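Local coordinates for protein catalase (Bacillus pumilus, PDB 4QOL) that breaks hydrogen peroxide down to water and oxygen at a buried heme, and also shows peroxidase-like reactivity toward phenolic substrates, at residues 51-62 with 307-315; 65-73 with 80-88. All coordinates share one frame; numbering follows the deposited sequence.

Contact 1: 51-62 with 307-315. With HEM (protoporphyrin IX containing Fe), chain E.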
# COMPACT_ATOMS: atom_id res chain seq x y z
N ILE A 51 3.81 1.82 9.92
CA ILE A 51 3.97 2.35 8.58
C ILE A 51 5.48 2.61 8.33
O ILE A 51 6.27 2.60 9.30
CB ILE A 51 3.17 3.69 8.44
CG1 ILE A 51 3.71 4.80 9.38
CG2 ILE A 51 1.69 3.41 8.67
CD1 ILE A 51 3.09 6.19 9.10
N PRO A 52 5.86 2.86 7.09
CA PRO A 52 7.33 3.03 6.87
C PRO A 52 7.85 4.21 7.65
O PRO A 52 7.16 5.19 7.76
CB PRO A 52 7.48 3.23 5.36
CG PRO A 52 6.18 2.69 4.78
CD PRO A 52 5.12 2.93 5.84
N GLU A 53 9.03 4.08 8.20
CA GLU A 53 9.69 5.24 8.79
C GLU A 53 10.17 6.17 7.69
O GLU A 53 10.32 5.79 6.53
CB GLU A 53 10.87 4.83 9.73
CG GLU A 53 12.12 4.43 9.02
CD GLU A 53 13.23 3.98 9.95
OE1 GLU A 53 12.98 3.57 11.16
OE2 GLU A 53 14.42 3.88 9.45
N ARG A 54 10.48 7.41 8.10
CA ARG A 54 11.08 8.34 7.15
C ARG A 54 12.39 7.83 6.58
O ARG A 54 13.17 7.25 7.29
CB ARG A 54 11.40 9.69 7.84
CG ARG A 54 10.15 10.43 8.34
CD ARG A 54 10.56 11.50 9.35
NE ARG A 54 9.40 12.34 9.66
CZ ARG A 54 8.38 11.98 10.45
NH1 ARG A 54 8.32 10.78 10.98
NH2 ARG A 54 7.32 12.85 10.67
N VAL A 55 12.60 8.05 5.29
CA VAL A 55 13.78 7.54 4.65
C VAL A 55 15.08 8.10 5.29
O VAL A 55 16.15 7.42 5.28
CB VAL A 55 13.73 7.74 3.13
CG1 VAL A 55 13.81 9.18 2.69
CG2 VAL A 55 14.80 6.89 2.41
N VAL A 56 15.02 9.36 5.71
CA VAL A 56 16.08 9.94 6.59
C VAL A 56 15.37 10.71 7.67
O VAL A 56 14.15 10.99 7.52
CB VAL A 56 17.08 10.87 5.82
CG1 VAL A 56 18.02 10.05 4.95
CG2 VAL A 56 16.33 11.89 5.00
N HIS A 57 16.06 11.06 8.73
CA HIS A 57 15.48 11.74 9.93
C HIS A 57 14.39 10.92 10.61
O HIS A 57 13.38 11.43 11.11
CB HIS A 57 14.96 13.10 9.60
CG HIS A 57 16.03 14.06 9.10
ND1 HIS A 57 16.45 15.11 9.86
CD2 HIS A 57 16.63 14.18 7.91
CE1 HIS A 57 17.33 15.84 9.17
NE2 HIS A 57 17.45 15.31 7.97
N ALA A 58 14.59 9.61 10.57
CA ALA A 58 13.57 8.68 11.12
C ALA A 58 13.36 8.82 12.63
O ALA A 58 12.25 8.67 13.12
CB ALA A 58 13.97 7.25 10.80
N ARG A 59 14.42 9.07 13.37
CA ARG A 59 14.37 9.34 14.80
C ARG A 59 14.15 10.79 15.08
O ARG A 59 14.94 11.61 14.63
CB ARG A 59 15.73 8.94 15.47
CG ARG A 59 15.94 9.51 16.89
CD ARG A 59 14.95 9.07 17.96
NE ARG A 59 15.42 7.89 18.63
CZ ARG A 59 14.77 7.28 19.60
NH1 ARG A 59 13.57 7.71 19.98
NH2 ARG A 59 15.29 6.18 20.14
N GLY A 60 13.06 11.12 15.80
CA GLY A 60 12.77 12.51 16.16
C GLY A 60 11.66 12.68 17.17
O GLY A 60 11.07 11.72 17.62
N ALA A 61 11.35 13.94 17.44
CA ALA A 61 10.44 14.33 18.50
C ALA A 61 9.79 15.63 18.08
O ALA A 61 10.44 16.49 17.54
CB ALA A 61 11.18 14.53 19.83
N GLY A 62 8.52 15.76 18.46
CA GLY A 62 7.75 16.94 18.06
C GLY A 62 7.15 17.73 19.22
O GLY A 62 6.87 17.19 20.27
N PHE A 307 1.93 10.35 19.91
CA PHE A 307 3.19 10.50 19.17
C PHE A 307 3.02 10.03 17.73
O PHE A 307 3.47 10.67 16.77
CB PHE A 307 4.29 9.71 19.89
CG PHE A 307 5.66 9.85 19.25
CD1 PHE A 307 6.04 9.03 18.24
CD2 PHE A 307 6.51 10.84 19.67
CE1 PHE A 307 7.27 9.19 17.63
CE2 PHE A 307 7.78 10.95 19.17
CZ PHE A 307 8.16 10.14 18.13
N PHE A 308 2.43 8.85 17.55
CA PHE A 308 2.26 8.35 16.16
C PHE A 308 1.44 9.34 15.30
O PHE A 308 1.82 9.66 14.16
CB PHE A 308 1.62 6.97 16.17
CG PHE A 308 1.34 6.41 14.81
CD1 PHE A 308 2.30 5.68 14.14
CD2 PHE A 308 0.16 6.70 14.16
CE1 PHE A 308 2.03 5.22 12.85
CE2 PHE A 308 -0.12 6.19 12.87
CZ PHE A 308 0.80 5.47 12.21
N ALA A 309 0.27 9.71 15.79
CA ALA A 309 -0.68 10.38 14.98
C ALA A 309 -0.17 11.76 14.58
O ALA A 309 -0.53 12.27 13.51
CB ALA A 309 -2.06 10.49 15.68
N GLU A 310 0.61 12.39 15.46
CA GLU A 310 1.06 13.78 15.30
C GLU A 310 2.52 13.86 14.92
O GLU A 310 2.83 14.42 13.90
CB GLU A 310 0.77 14.55 16.60
CG GLU A 310 -0.73 14.66 16.87
CD GLU A 310 -1.04 15.16 18.23
OE1 GLU A 310 -0.73 16.33 18.46
OE2 GLU A 310 -1.55 14.37 19.08
N THR A 311 3.41 13.24 15.67
CA THR A 311 4.84 13.34 15.33
C THR A 311 5.24 12.39 14.19
O THR A 311 5.85 12.82 13.21
CB THR A 311 5.72 13.18 16.57
OG1 THR A 311 5.33 14.15 17.55
CG2 THR A 311 7.17 13.31 16.26
N GLU A 312 4.85 11.12 14.31
CA GLU A 312 5.28 10.16 13.30
C GLU A 312 4.64 10.50 11.96
O GLU A 312 5.32 10.42 10.94
CB GLU A 312 5.03 8.73 13.73
CG GLU A 312 5.60 7.75 12.74
CD GLU A 312 7.13 7.73 12.69
OE1 GLU A 312 7.66 7.29 11.66
OE2 GLU A 312 7.78 8.12 13.69
N GLN A 313 3.38 10.95 11.95
CA GLN A 313 2.68 11.21 10.68
C GLN A 313 2.87 12.69 10.16
O GLN A 313 2.35 12.97 9.14
CB GLN A 313 1.18 10.99 10.83
CG GLN A 313 0.75 9.52 10.86
CD GLN A 313 -0.73 9.31 10.78
OE1 GLN A 313 -1.20 8.47 9.98
NE2 GLN A 313 -1.46 10.04 11.56
N ALA A 314 3.57 13.55 10.88
CA ALA A 314 3.89 14.86 10.41
C ALA A 314 4.64 14.85 9.12
O ALA A 314 5.63 14.11 8.91
CB ALA A 314 4.61 15.67 11.46
N ALA A 315 4.23 15.71 8.22
CA ALA A 315 4.77 15.82 6.89
C ALA A 315 5.14 17.31 6.69
O ALA A 315 4.26 18.17 6.67
CB ALA A 315 3.73 15.41 5.83
CHA HEM E . 13.38 14.57 5.93
CHB HEM E . 14.83 14.30 1.30
CHC HEM E . 18.20 17.85 2.24
CHD HEM E . 16.14 18.48 6.59
C1A HEM E . 13.52 14.17 4.60
C2A HEM E . 12.79 13.11 3.97
C3A HEM E . 13.20 13.05 2.68
C4A HEM E . 14.16 14.05 2.50
CMA HEM E . 12.73 12.20 1.52
CAA HEM E . 11.73 12.30 4.65
CBA HEM E . 10.53 13.24 4.84
CGA HEM E . 9.33 12.52 5.34
O1A HEM E . 8.38 13.20 5.77
O2A HEM E . 9.22 11.28 5.23
C1B HEM E . 15.89 15.25 1.22
C2B HEM E . 16.62 15.46 0.01
C3B HEM E . 17.57 16.42 0.25
C4B HEM E . 17.39 16.87 1.64
CMB HEM E . 16.36 14.74 -1.29
CAB HEM E . 18.54 17.02 -0.66
CBB HEM E . 18.39 16.85 -1.98
C1C HEM E . 17.92 18.33 3.52
C2C HEM E . 18.39 19.53 4.00
C3C HEM E . 17.83 19.69 5.23
C4C HEM E . 16.94 18.63 5.49
CMC HEM E . 19.42 20.39 3.30
CAC HEM E . 17.96 20.85 6.06
CBC HEM E . 18.21 22.00 5.46
C1D HEM E . 15.22 17.43 6.71
C2D HEM E . 14.45 17.24 7.94
C3D HEM E . 13.69 16.14 7.79
C4D HEM E . 14.01 15.66 6.45
CMD HEM E . 14.56 18.15 9.12
CAD HEM E . 12.71 15.55 8.77
CBD HEM E . 11.41 16.37 8.62
CGD HEM E . 10.48 15.77 9.64
O1D HEM E . 10.60 16.16 10.80
O2D HEM E . 9.62 14.91 9.32
NA HEM E . 14.36 14.78 3.67
NB HEM E . 16.39 16.11 2.13
NC HEM E . 16.98 17.82 4.39
ND HEM E . 14.94 16.47 5.83
FE HEM E . 15.64 16.30 4.06
O HOH W 1 7.23 4.53 11.31
O HOH W 2 6.35 7.45 9.15
O HOH W 3 10.15 8.28 11.09
O HOH W 4 6.72 14.34 20.26

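Contact 2: 65-73 with 80-88. With NA (sodium ion), chain I.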
# COMPACT_ATOMS: atom_id res chain seq x y z
N GLY A 65 3.83 25.03 19.35
CA GLY A 65 4.11 26.28 19.96
C GLY A 65 3.56 27.45 19.19
O GLY A 65 2.60 27.33 18.44
N VAL A 66 4.14 28.59 19.45
CA VAL A 66 3.72 29.86 18.84
C VAL A 66 4.93 30.65 18.36
O VAL A 66 5.96 30.68 19.01
CB VAL A 66 2.88 30.73 19.84
CG1 VAL A 66 2.50 32.05 19.22
CG2 VAL A 66 1.62 29.98 20.23
N PHE A 67 4.80 31.24 17.18
CA PHE A 67 5.73 32.22 16.70
C PHE A 67 5.14 33.64 16.74
O PHE A 67 4.04 33.84 16.31
CB PHE A 67 6.12 31.91 15.24
CG PHE A 67 7.07 32.94 14.68
CD1 PHE A 67 8.43 32.86 14.96
CD2 PHE A 67 6.62 33.95 13.85
CE1 PHE A 67 9.32 33.78 14.48
CE2 PHE A 67 7.52 34.88 13.35
CZ PHE A 67 8.86 34.81 13.69
N GLU A 68 5.88 34.56 17.33
CA GLU A 68 5.46 35.97 17.42
C GLU A 68 6.44 36.89 16.73
O GLU A 68 7.62 36.90 17.05
CB GLU A 68 5.33 36.40 18.90
CG GLU A 68 4.78 37.82 19.04
CD GLU A 68 4.38 38.15 20.45
OE1 GLU A 68 4.26 37.23 21.28
OE2 GLU A 68 4.18 39.33 20.73
N VAL A 69 5.91 37.75 15.87
CA VAL A 69 6.69 38.73 15.17
C VAL A 69 7.07 39.85 16.13
O VAL A 69 6.19 40.42 16.83
CB VAL A 69 5.91 39.34 13.99
CG1 VAL A 69 6.69 40.47 13.30
CG2 VAL A 69 5.59 38.23 12.98
N GLU A 70 8.36 40.15 16.13
CA GLU A 70 8.86 41.37 16.81
C GLU A 70 9.02 42.55 15.84
O GLU A 70 8.65 43.67 16.15
CB GLU A 70 10.19 41.09 17.51
CG GLU A 70 10.66 42.33 18.29
CD GLU A 70 11.88 42.13 19.13
OE1 GLU A 70 12.49 43.17 19.53
OE2 GLU A 70 12.24 40.98 19.42
N ASN A 71 9.59 42.30 14.66
CA ASN A 71 9.76 43.33 13.65
C ASN A 71 9.06 42.91 12.37
O ASN A 71 9.39 41.88 11.79
CB ASN A 71 11.24 43.55 13.38
CG ASN A 71 11.97 44.06 14.60
OD1 ASN A 71 11.52 45.04 15.20
ND2 ASN A 71 12.99 43.37 15.04
N SER A 72 8.11 43.71 11.92
CA SER A 72 7.40 43.38 10.71
C SER A 72 8.33 43.42 9.50
O SER A 72 9.34 44.17 9.47
CB SER A 72 6.15 44.23 10.55
OG SER A 72 6.56 45.49 10.22
N MET A 73 8.08 42.53 8.55
CA MET A 73 9.03 42.32 7.46
C MET A 73 8.45 42.77 6.16
O MET A 73 8.94 42.42 5.10
CB MET A 73 9.44 40.81 7.42
CG MET A 73 10.36 40.38 8.53
SD MET A 73 12.01 41.11 8.34
CE MET A 73 12.10 41.91 9.93
N ALA A 80 2.09 36.97 4.88
CA ALA A 80 1.09 37.42 5.83
C ALA A 80 1.52 37.21 7.28
O ALA A 80 1.33 38.11 8.12
CB ALA A 80 -0.25 36.72 5.56
N PHE A 81 2.10 36.04 7.60
CA PHE A 81 2.46 35.77 8.99
C PHE A 81 3.57 36.68 9.53
O PHE A 81 3.76 36.75 10.75
CB PHE A 81 2.79 34.26 9.26
CG PHE A 81 4.20 33.85 8.91
CD1 PHE A 81 4.57 33.60 7.60
CD2 PHE A 81 5.14 33.67 9.91
CE1 PHE A 81 5.85 33.19 7.29
CE2 PHE A 81 6.42 33.21 9.62
CZ PHE A 81 6.77 33.01 8.30
N LEU A 82 4.27 37.39 8.65
CA LEU A 82 5.35 38.33 9.08
C LEU A 82 4.97 39.79 9.01
O LEU A 82 5.84 40.67 9.11
CB LEU A 82 6.62 38.07 8.27
CG LEU A 82 7.22 36.64 8.37
CD1 LEU A 82 8.43 36.46 7.46
CD2 LEU A 82 7.62 36.39 9.82
N SER A 83 3.70 40.08 8.86
CA SER A 83 3.28 41.43 8.33
C SER A 83 3.21 42.49 9.39
O SER A 83 3.13 43.71 9.08
CB SER A 83 1.94 41.38 7.63
OG SER A 83 0.88 40.94 8.51
N GLU A 84 3.15 42.09 10.64
CA GLU A 84 3.08 43.11 11.64
C GLU A 84 3.57 42.67 12.99
O GLU A 84 3.45 41.48 13.40
CB GLU A 84 1.68 43.73 11.73
CG GLU A 84 0.46 42.85 11.75
CD GLU A 84 -0.82 43.64 12.25
OE1 GLU A 84 -0.81 44.93 12.23
OE2 GLU A 84 -1.87 43.02 12.66
N GLU A 85 4.04 43.67 13.73
CA GLU A 85 4.53 43.46 15.07
C GLU A 85 3.45 42.85 15.92
O GLU A 85 2.31 43.26 15.91
CB GLU A 85 4.96 44.78 15.75
CG GLU A 85 6.25 45.35 15.19
CD GLU A 85 6.13 46.07 13.82
OE1 GLU A 85 4.98 46.34 13.32
OE2 GLU A 85 7.25 46.27 13.21
N GLY A 86 3.83 41.83 16.69
CA GLY A 86 2.89 41.20 17.61
C GLY A 86 2.09 40.06 17.01
O GLY A 86 1.45 39.31 17.76
N LYS A 87 2.12 39.89 15.71
CA LYS A 87 1.33 38.86 15.09
C LYS A 87 1.82 37.46 15.50
O LYS A 87 3.00 37.17 15.39
CB LYS A 87 1.38 38.98 13.56
CG LYS A 87 0.40 38.02 12.90
CD LYS A 87 0.32 38.33 11.41
CE LYS A 87 -1.06 38.11 10.85
NZ LYS A 87 -1.14 38.88 9.57
N GLN A 88 0.90 36.63 15.96
CA GLN A 88 1.19 35.29 16.44
C GLN A 88 0.64 34.25 15.45
O GLN A 88 -0.50 34.32 15.03
CB GLN A 88 0.60 35.06 17.83
CG GLN A 88 1.17 36.00 18.86
CD GLN A 88 0.54 35.86 20.24
OE1 GLN A 88 -0.26 34.97 20.48
NE2 GLN A 88 0.94 36.72 21.17
NA NA I . 7.23 47.35 11.28
O HOH W 5 10.34 47.11 13.46
O HOH W 6 9.36 46.66 11.21
O HOH W 7 5.45 47.94 11.40
O HOH W 8 7.93 48.64 12.73
O HOH W 9 7.39 48.53 9.68

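Contact 1: 51-62 with 307-315
The propionate side of the heme pocket is where Arg54 reaches across to the C-terminal turn of helix 307-312. Its chain runs extended from CG to NE, and this stretch carries the guanidinium past the side chain of Glu312, which slides by in the opposite direction. On the heme side, Arg54 NE donates to the propionate oxygen O2D at 2.6 Å. On the protein side, NH2 gives a hydrogen bond of 2.9 Å to Thr311 O, which lies 27° out of the guanidinium plane, and it sits 2.7 Å from Ala314 O. Weak bonds from NH1 and NH2 to Glu312 O add to the grip, so the arginine ties backbone carbonyls at the helix end to the heme.

The carboxylate of Glu312 stands almost perpendicular to the guanidinium, and the salt bridge from Glu312 OE1 to Arg54 NH1 is long, 3.6 Å; its OE2 pairs with Lys102. Three waters donate to OE1 and carry it to Ile51 O, Pro52 O and Ala58 O, and one of them also accepts from Arg54 N and NH1.

The Ile51 end of the contact is apolar, Ile51 CG1 packing against Phe308 CE1 at 3.9 Å. At the strand end, Gly60 O meets the edge of the Phe307 ring, 3.4 Å from its CZ. The first torsion of Thr311 turns CG2 anti to the backbone N, 3.6 Å from Gly62 N, and a water joins Gly62 N to Thr311 OG1.

His57 lays its ring over the porphyrin, with heme C2D 3.4 Å from the ring plane, and Ser96 OG bonds its ND1. A histidine stacked above the heme beside a propionate-binding arginine is characteristic of the distal pocket of heme catalases.

Contact 2: 65-73 with 80-88
Ser72 and Glu85 turn their side chains to one sodium ion, each oxygen, Ser72 OG and Glu85 OE2, lying 2.2 Å from the metal. Glu85 bends at chi2 (77°), which folds its carboxylate back toward Ser72; there OE2 also accepts from Ser72 N at 3.0 Å, met from above the carboxylate plane. Four waters complete the sodium shell, and Glu74 bonds Ser72 OG.

Across the two strands, Glu68 and Gln88 form an antiparallel non-hydrogen-bonded pair. Their side chains lie side by side and point the same way, with carboxylate and amide planes 44° apart and only a weak bond from Gln88 NE2 to Glu68 OE1. Val69 makes two of the backbone bonds, its N to Lys87 O and its O from Gly86 N at 2.8 Å, Gly86 being the third residue of the type II turn from Glu84 to Lys87. Met73 N donates to Leu82 O at 3.0 Å.

The apolar side is built by Phe67, which crosses Leu82 at about a right angle (Phe67 CE2 to Leu82 CD2 3.8 Å) and brings its own CD2 to the edge of the Phe81 ring. Leu82 CG in turn sits over a face of Phe81. This cluster rests on Val295 of strand 293-302 and Trp204 of strand 202-205, while Phe81 meets Phe118 and Tyr125 of the adjoining hairpin.

In the fold
Both contacts draw on strand 60-69 of the antiparallel sheet, contact 1 at its start and contact 2 at its far end, with centres 28 Å apart. Along the chain, 51-62 runs directly into the region of 65-73; the loop 80-88 then leads into strand 88-96, and helix 307-312 arrives only after strand 293-302. Contact 2 is therefore nested within the long loop closed by contact 1. Strands 88-96 and 293-302 flank the shared strand, forming part of the catalase beta-barrel. One end of this strand thus serves the buried heme pocket near the other subunits, and the other a sodium site and turn that no other chain of the tetramer touches.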